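Local coordinates for protein Cow rumen GH26 endo-mannanase (Metagenome, PDB 6UEH) that probably hydrolyses internal beta-1,4-mannosidic linkages of mannans such as galactomannan, as a GH26 endo-mannanase from the cow rumen with an added accessory domain, at residues A[67-70]-A[75-78]; A[359-364]-A[372-377]. All coordinates share one frame; numbering follows the deposited sequence.

Contact 1: residues A[67-70]-A[75-78]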
ATOM      1  N   VAL A  67      -1.428  24.560  17.941  1.00 13.98           N
ATOM      2  CA  VAL A  67      -2.755  24.200  18.417  1.00 13.34           C
ATOM      3  C   VAL A  67      -2.790  23.793  19.881  1.00 13.61           C
ATOM      4  O   VAL A  67      -1.757  23.638  20.533  1.00 13.84           O
ATOM      5  CB  VAL A  67      -3.348  23.036  17.595  1.00 13.01           C
ATOM      6  CG1 VAL A  67      -3.311  23.357  16.108  1.00 12.29           C
ATOM      7  CG2 VAL A  67      -2.595  21.746  17.889  1.00 14.26           C
ATOM      8  N   ALA A  68      -4.008  23.642  20.388  1.00 11.77           N
ATOM      9  CA  ALA A  68      -4.254  23.025  21.677  1.00 12.14           C
ATOM     10  C   ALA A  68      -5.552  22.239  21.566  1.00 13.28           C
ATOM     11  O   ALA A  68      -6.340  22.464  20.650  1.00 13.13           O
ATOM     12  CB  ALA A  68      -4.338  24.065  22.781  1.00 12.46           C
ATOM     13  N   GLN A  69      -5.768  21.314  22.492  1.00 14.35           N
ATOM     14  CA  GLN A  69      -6.961  20.479  22.463  1.00 15.28           C
ATOM     15  C   GLN A  69      -7.199  19.917  23.856  1.00 16.46           C
ATOM     16  O   GLN A  69      -6.490  19.010  24.293  1.00 17.43           O
ATOM     17  CB  GLN A  69      -6.805  19.359  21.429  1.00 15.42           C
ATOM     18  CG  GLN A  69      -8.089  18.618  21.088  1.00 15.51           C
ATOM     19  CD  GLN A  69      -8.461  17.584  22.133  1.00 15.91           C
ATOM     20  OE1 GLN A  69      -9.506  17.683  22.773  1.00 17.02           O
ATOM     21  NE2 GLN A  69      -7.601  16.586  22.311  1.00 16.70           N
ATOM     22  N   ILE A  70      -8.190  20.463  24.557  1.00 15.49           N
ATOM     23  CA  ILE A  70      -8.380  20.127  25.963  1.00 15.64           C
ATOM     24  C   ILE A  70      -9.738  19.500  26.278  1.00 15.68           C
ATOM     25  O   ILE A  70     -10.085  19.334  27.444  1.00 15.14           O
ATOM     26  CB  ILE A  70      -8.212  21.373  26.858  1.00 16.34           C
ATOM     27  CG1 ILE A  70      -9.255  22.434  26.498  1.00 16.48           C
ATOM     28  CG2 ILE A  70      -6.804  21.935  26.734  1.00 16.68           C
ATOM     29  CD1 ILE A  70      -9.286  23.609  27.456  1.00 17.40           C
ATOM     30  N   GLY A  75      -7.453  12.288  23.004  1.00 22.05           N
ATOM     31  CA  GLY A  75      -7.287  12.825  21.665  1.00 21.65           C
ATOM     32  C   GLY A  75      -8.618  13.023  20.963  1.00 21.40           C
ATOM     33  O   GLY A  75      -9.613  12.399  21.323  1.00 23.29           O
ATOM     34  N   ARG A  76      -8.637  13.888  19.954  1.00 20.30           N
ATOM     35  CA  ARG A  76      -9.875  14.207  19.251  1.00 19.39           C
ATOM     36  C   ARG A  76      -9.639  14.396  17.758  1.00 18.77           C
ATOM     37  O   ARG A  76      -8.733  15.121  17.350  1.00 17.39           O
ATOM     38  CB  ARG A  76     -10.515  15.465  19.846  1.00 17.14           C
ATOM     39  CG  ARG A  76     -11.888  15.802  19.278  1.00 17.39           C
ATOM     40  CD  ARG A  76     -12.558  16.923  20.074  1.00 16.46           C
ATOM     41  NE  ARG A  76     -13.906  17.211  19.589  1.00 16.94           N
ATOM     42  CZ  ARG A  76     -15.005  16.604  20.028  1.00 17.81           C
ATOM     43  NH1 ARG A  76     -14.920  15.673  20.967  1.00 16.71           N
ATOM     44  NH2 ARG A  76     -16.191  16.928  19.526  1.00 19.08           N
ATOM     45  N   LEU A  77     -10.462  13.736  16.948  1.00 19.35           N
ATOM     46  CA  LEU A  77     -10.361  13.836  15.497  1.00 19.22           C
ATOM     47  C   LEU A  77     -10.542  15.276  15.017  1.00 17.20           C
ATOM     48  O   LEU A  77     -11.436  15.986  15.472  1.00 15.99           O
ATOM     49  CB  LEU A  77     -11.400  12.932  14.826  1.00 22.23           C
ATOM     50  CG  LEU A  77     -11.334  12.860  13.299  1.00 23.79           C
ATOM     51  CD1 LEU A  77     -10.087  12.110  12.855  1.00 24.44           C
ATOM     52  CD2 LEU A  77     -12.590  12.219  12.721  1.00 25.58           C
ATOM     53  N   GLN A  78      -9.674  15.705  14.108  1.00 17.16           N
ATOM     54  CA  GLN A  78      -9.801  17.015  13.487  1.00 18.16           C
ATOM     55  C   GLN A  78      -9.733  16.860  11.975  1.00 19.57           C
ATOM     56  O   GLN A  78      -9.256  15.841  11.470  1.00 20.62           O
ATOM     57  CB  GLN A  78      -8.710  17.968  13.980  1.00 17.75           C
ATOM     58  CG  GLN A  78      -8.715  18.197  15.480  1.00 18.29           C
ATOM     59  CD  GLN A  78     -10.001  18.823  15.973  1.00 18.47           C
ATOM     60  OE1 GLN A  78     -10.574  19.693  15.317  1.00 19.35           O
ATOM     61  NE2 GLN A  78     -10.467  18.377  17.135  1.00 18.09           N
TER
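The carboxamide of Gln69 lies against the aliphatic root of Arg76, with Gln69 CD 3.7 Å from Arg76 CB. The two residues sit at the rim of a beta sandwich, the fold of CBM6 modules: strand 59-69 belongs to one antiparallel sheet and strand 76-82 to the other, and residues 70-75 carry the chain across. Gln69 CA and Arg76 CA, the closest CA atoms, are 7.6 Å apart; no hydrogen bond joins the segments, and side chains make the contact.

The Gln69 side chain leaves the strand with CG anti to the backbone N, then bends at chi2 (-79°), which brings the amide alongside Arg76 CB and its backbone N. Its two ends meet different parts of that residue: OE1 is 4.1 Å from Arg76 CD, whereas NE2 is 3.7 Å from Arg76 N, a contact not counted as a hydrogen bond. Gln69 OE1 accepts from Asp72 N in the intervening loop, and NE2 makes weak bonds to Val91 O and Pro92 O of strand 85-94.

Arg76 runs extended from CG to NE, crossing Gln69 at about a right angle, with amide and guanidinium planes 35° apart. Its guanidinium reaches Tyr120 O, Gly121 O and, through a salt bridge, Asp72. The same loop residue thus serves both side chains, with its N and its carboxylate. Just before Arg76, Gly75 has backbone angles (phi 98°) that would jam a CB against the preceding carbonyl O and so call for glycine; its CA lies 3.8 Å from Gln69 NE2.

Contact 2: residues A[359-364]-A[372-377]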
ATOM      1  N   TRP A 359      10.940 -10.353   0.144  1.00 15.10           N
ATOM      2  CA  TRP A 359       9.698 -10.562   0.877  1.00 15.17           C
ATOM      3  C   TRP A 359       8.832  -9.305   0.914  1.00 15.26           C
ATOM      4  O   TRP A 359       9.168  -8.323   1.578  1.00 15.47           O
ATOM      5  CB  TRP A 359      10.004 -11.035   2.301  1.00 15.47           C
ATOM      6  CG  TRP A 359      10.676 -12.375   2.349  1.00 15.36           C
ATOM      7  CD1 TRP A 359      12.000 -12.641   2.141  1.00 15.86           C
ATOM      8  CD2 TRP A 359      10.053 -13.635   2.624  1.00 15.04           C
ATOM      9  NE1 TRP A 359      12.239 -13.990   2.269  1.00 15.53           N
ATOM     10  CE2 TRP A 359      11.058 -14.621   2.566  1.00 15.21           C
ATOM     11  CE3 TRP A 359       8.741 -14.024   2.915  1.00 13.91           C
ATOM     12  CZ2 TRP A 359      10.793 -15.970   2.786  1.00 15.04           C
ATOM     13  CZ3 TRP A 359       8.480 -15.364   3.133  1.00 12.68           C
ATOM     14  CH2 TRP A 359       9.501 -16.320   3.068  1.00 14.68           C
ATOM     15  N   GLU A 360       7.713  -9.346   0.197  1.00 14.93           N
ATOM     16  CA  GLU A 360       6.774  -8.231   0.181  1.00 14.59           C
ATOM     17  C   GLU A 360       5.532  -8.561   0.995  1.00 15.65           C
ATOM     18  O   GLU A 360       4.839  -9.544   0.725  1.00 14.25           O
ATOM     19  CB  GLU A 360       6.372  -7.867  -1.250  1.00 15.22           C
ATOM     20  CG  GLU A 360       5.399  -6.698  -1.327  1.00 15.67           C
ATOM     21  CD  GLU A 360       5.165  -6.215  -2.745  1.00 16.57           C
ATOM     22  OE1 GLU A 360       5.255  -7.036  -3.681  1.00 17.02           O
ATOM     23  OE2 GLU A 360       4.896  -5.009  -2.924  1.00 16.17           O
ATOM     24  N   GLN A 361       5.258  -7.735   1.997  1.00 16.11           N
ATOM     25  CA  GLN A 361       4.087  -7.930   2.836  1.00 16.45           C
ATOM     26  C   GLN A 361       3.071  -6.820   2.604  1.00 16.62           C
ATOM     27  O   GLN A 361       3.422  -5.637   2.590  1.00 16.07           O
ATOM     28  CB  GLN A 361       4.484  -7.984   4.312  1.00 17.81           C
ATOM     29  CG  GLN A 361       3.320  -8.254   5.252  1.00 18.72           C
ATOM     30  CD  GLN A 361       3.762  -8.437   6.688  1.00 19.52           C
ATOM     31  OE1 GLN A 361       4.399  -7.557   7.274  1.00 19.49           O
ATOM     32  NE2 GLN A 361       3.437  -9.590   7.262  1.00 19.34           N
ATOM     33  N   ASN A 362       1.814  -7.206   2.410  1.00 15.98           N
ATOM     34  CA  ASN A 362       0.742  -6.232   2.289  1.00 17.15           C
ATOM     35  C   ASN A 362       0.455  -5.562   3.625  1.00 16.54           C
ATOM     36  O   ASN A 362       0.537  -6.189   4.680  1.00 17.01           O
ATOM     37  CB  ASN A 362      -0.537  -6.890   1.756  1.00 17.89           C
ATOM     38  CG  ASN A 362      -0.604  -6.908   0.238  1.00 19.35           C
ATOM     39  OD1 ASN A 362      -0.660  -7.969  -0.377  1.00 20.43           O
ATOM     40  ND2 ASN A 362      -0.614  -5.730  -0.369  1.00 20.28           N
ATOM     41  N   LEU A 363       0.140  -4.277   3.571  1.00 15.51           N
ATOM     42  CA  LEU A 363      -0.411  -3.577   4.717  1.00 16.11           C
ATOM     43  C   LEU A 363      -1.579  -2.743   4.228  1.00 17.41           C
ATOM     44  O   LEU A 363      -1.642  -2.384   3.051  1.00 16.31           O
ATOM     45  CB  LEU A 363       0.639  -2.694   5.400  1.00 15.92           C
ATOM     46  CG  LEU A 363       1.746  -3.381   6.206  1.00 15.19           C
ATOM     47  CD1 LEU A 363       2.766  -2.363   6.688  1.00 16.70           C
ATOM     48  CD2 LEU A 363       1.164  -4.144   7.382  1.00 18.43           C
ATOM     49  N   TYR A 364      -2.513  -2.450   5.124  1.00 18.72           N
ATOM     50  CA  TYR A 364      -3.569  -1.499   4.816  1.00 21.23           C
ATOM     51  C   TYR A 364      -3.380  -0.246   5.662  1.00 22.25           C
ATOM     52  O   TYR A 364      -2.492  -0.194   6.509  1.00 22.85           O
ATOM     53  CB  TYR A 364      -4.945  -2.126   5.043  1.00 22.63           C
ATOM     54  CG  TYR A 364      -5.315  -3.115   3.962  1.00 21.92           C
ATOM     55  CD1 TYR A 364      -5.931  -2.693   2.790  1.00 21.94           C
ATOM     56  CD2 TYR A 364      -5.025  -4.467   4.100  1.00 22.11           C
ATOM     57  CE1 TYR A 364      -6.262  -3.592   1.793  1.00 21.91           C
ATOM     58  CE2 TYR A 364      -5.355  -5.373   3.109  1.00 22.25           C
ATOM     59  CZ  TYR A 364      -5.972  -4.931   1.957  1.00 22.84           C
ATOM     60  OH  TYR A 364      -6.298  -5.827   0.967  1.00 23.48           O
ATOM     61  N   GLN A 372      -0.330  -3.403  13.126  1.00 20.03           N
ATOM     62  CA  GLN A 372      -0.192  -4.622  13.919  1.00 23.37           C
ATOM     63  C   GLN A 372      -0.070  -5.859  13.030  1.00 22.16           C
ATOM     64  O   GLN A 372       0.264  -6.942  13.508  1.00 22.34           O
ATOM     65  CB  GLN A 372      -1.370  -4.778  14.880  1.00 24.95           C
ATOM     66  CG  GLN A 372      -1.463  -3.669  15.917  1.00 27.41           C
ATOM     67  CD  GLN A 372      -2.486  -3.963  16.992  1.00 30.13           C
ATOM     68  OE1 GLN A 372      -2.801  -5.123  17.263  1.00 31.25           O
ATOM     69  NE2 GLN A 372      -3.015  -2.913  17.610  1.00 30.55           N
ATOM     70  N   TRP A 373      -0.335  -5.689  11.739  1.00 19.17           N
ATOM     71  CA  TRP A 373      -0.207  -6.779  10.776  1.00 20.07           C
ATOM     72  C   TRP A 373       1.167  -6.777  10.105  1.00 18.25           C
ATOM     73  O   TRP A 373       1.419  -7.561   9.191  1.00 17.86           O
ATOM     74  CB  TRP A 373      -1.306  -6.687   9.714  1.00 19.96           C
ATOM     75  CG  TRP A 373      -2.688  -6.820  10.269  1.00 20.78           C
ATOM     76  CD1 TRP A 373      -3.440  -5.838  10.846  1.00 21.63           C
ATOM     77  CD2 TRP A 373      -3.491  -8.007  10.293  1.00 21.67           C
ATOM     78  NE1 TRP A 373      -4.660  -6.339  11.230  1.00 22.92           N
ATOM     79  CE2 TRP A 373      -4.716  -7.668  10.902  1.00 23.07           C
ATOM     80  CE3 TRP A 373      -3.293  -9.320   9.857  1.00 19.16           C
ATOM     81  CZ2 TRP A 373      -5.739  -8.598  11.088  1.00 23.32           C
ATOM     82  CZ3 TRP A 373      -4.309 -10.242  10.044  1.00 22.71           C
ATOM     83  CH2 TRP A 373      -5.517  -9.876  10.654  1.00 23.73           C
ATOM     84  N   TYR A 374       2.047  -5.890  10.562  1.00 18.41           N
ATOM     85  CA  TYR A 374       3.407  -5.803  10.036  1.00 18.18           C
ATOM     86  C   TYR A 374       4.338  -6.732  10.812  1.00 20.63           C
ATOM     87  O   TYR A 374       4.381  -6.692  12.041  1.00 19.51           O
ATOM     88  CB  TYR A 374       3.907  -4.357  10.096  1.00 18.22           C
ATOM     89  CG  TYR A 374       5.319  -4.145   9.593  1.00 18.50           C
ATOM     90  CD1 TYR A 374       5.706  -4.590   8.333  1.00 17.59           C
ATOM     91  CD2 TYR A 374       6.255  -3.471  10.366  1.00 19.02           C
ATOM     92  CE1 TYR A 374       6.992  -4.386   7.868  1.00 18.61           C
ATOM     93  CE2 TYR A 374       7.543  -3.262   9.909  1.00 18.89           C
ATOM     94  CZ  TYR A 374       7.906  -3.719   8.660  1.00 19.94           C
ATOM     95  OH  TYR A 374       9.188  -3.510   8.205  1.00 18.54           O
ATOM     96  N   ALA A 375       5.077  -7.569  10.093  1.00 20.01           N
ATOM     97  CA  ALA A 375       5.905  -8.594  10.723  1.00 20.64           C
ATOM     98  C   ALA A 375       7.248  -8.063  11.228  1.00 22.56           C
ATOM     99  O   ALA A 375       7.987  -8.784  11.898  1.00 24.46           O
ATOM    100  CB  ALA A 375       6.137  -9.738   9.758  1.00 18.96           C
ATOM    101  N   GLY A 376       7.567  -6.814  10.907  1.00 19.46           N
ATOM    102  CA  GLY A 376       8.789  -6.202  11.402  1.00 20.07           C
ATOM    103  C   GLY A 376       9.882  -6.074  10.356  1.00 19.85           C
ATOM    104  O   GLY A 376       9.897  -6.806   9.367  1.00 20.00           O
ATOM    105  N   ASP A 377      10.808  -5.147  10.591  1.00 20.34           N
ATOM    106  CA  ASP A 377      11.866  -4.830   9.631  1.00 20.31           C
ATOM    107  C   ASP A 377      12.751  -6.022   9.282  1.00 23.55           C
ATOM    108  O   ASP A 377      13.311  -6.084   8.189  1.00 20.33           O
ATOM    109  CB  ASP A 377      12.748  -3.699  10.166  1.00 23.91           C
ATOM    110  CG  ASP A 377      12.019  -2.373  10.242  1.00 24.98           C
ATOM    111  OD1 ASP A 377      10.961  -2.233   9.590  1.00 23.46           O
ATOM    112  OD2 ASP A 377      12.509  -1.469  10.947  1.00 26.78           O
TER
HETATM  113  O   HOH W   1       0.087  -7.767   6.713  1.00 24.59           O
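Gln361 makes the one direct hydrogen bond between the segments, accepting from Ala375 N at its OE1 (2.9 Å). The bond is fairly straight, 159° at the hydrogen, and the donor lies in the carbonyl plane on a lone pair. CG stands anti to the backbone N (chi1 -177°) and the chain stays extended beyond it, so the amide spans the gap from strand to loop. OE1 also lies 3.4 Å from Tyr374 CD1, where amide and ring planes are 62° apart. The other end of the amide, NE2, rests 3.7 Å from Ala375 CB and donates to Tyr337 OH of helix 334-351, an anchor that fixes which way round the amide sits.

At Asn362 the backbone takes over. Its O is 2.6 Å from a water that is also 2.8 Å from Trp373 O, giving a water-mediated bridge; the Asn362 side chain leaves its backbone away from the loop, and its OD1 and ND2 bond to Arg309 NH1 and Asp386 OD1.

Leu363 supplies the apolar part. Its CD2 approaches the backbone between Trp373 and Tyr374, 3.7 Å from Tyr374 N, and packs on Tyr374 CB at 3.9 Å. CD1 reaches the ring of Tyr374 obliquely. That ring is held at its far end, with Tyr374 OH donating to the anti lone pair of Asp377 OD1 at 2.6 Å, and Gly376 N lies over the centre of one face.

Strand 357-362 runs parallel between 306-309 and 382-387 among the eight strands of the family 26 barrel. The chain leaves the strand's C-terminal end and 372-377 returns alongside it, a loop with a 3-10 turn where the canonical barrel has a helix. With Gln361 and Ala375 touching Trp341, it packs between strand and helix 334-351 outside this TIM barrel.

Overall arrangement
From the N terminus the chain first builds the CBM6 module, where contact 1 closes a loop of four residues and joins the end of strand 59-69 in one sheet to the start of strand 76-82 in the other. Only afterwards does it enter the GH26 domain, where contact 2 closes a seven-residue connection and holds the link to strand 382-387 against strand 357-362, beside helix 334-351. The two loops therefore follow in series, neither nesting nor crossing. The centres of contact 1 and contact 2 lie about 30 Å apart, and the nearest atoms of contact 1 and contact 2 about 16 Å. The centre of contact 2 is about 10 Å from the chain centre.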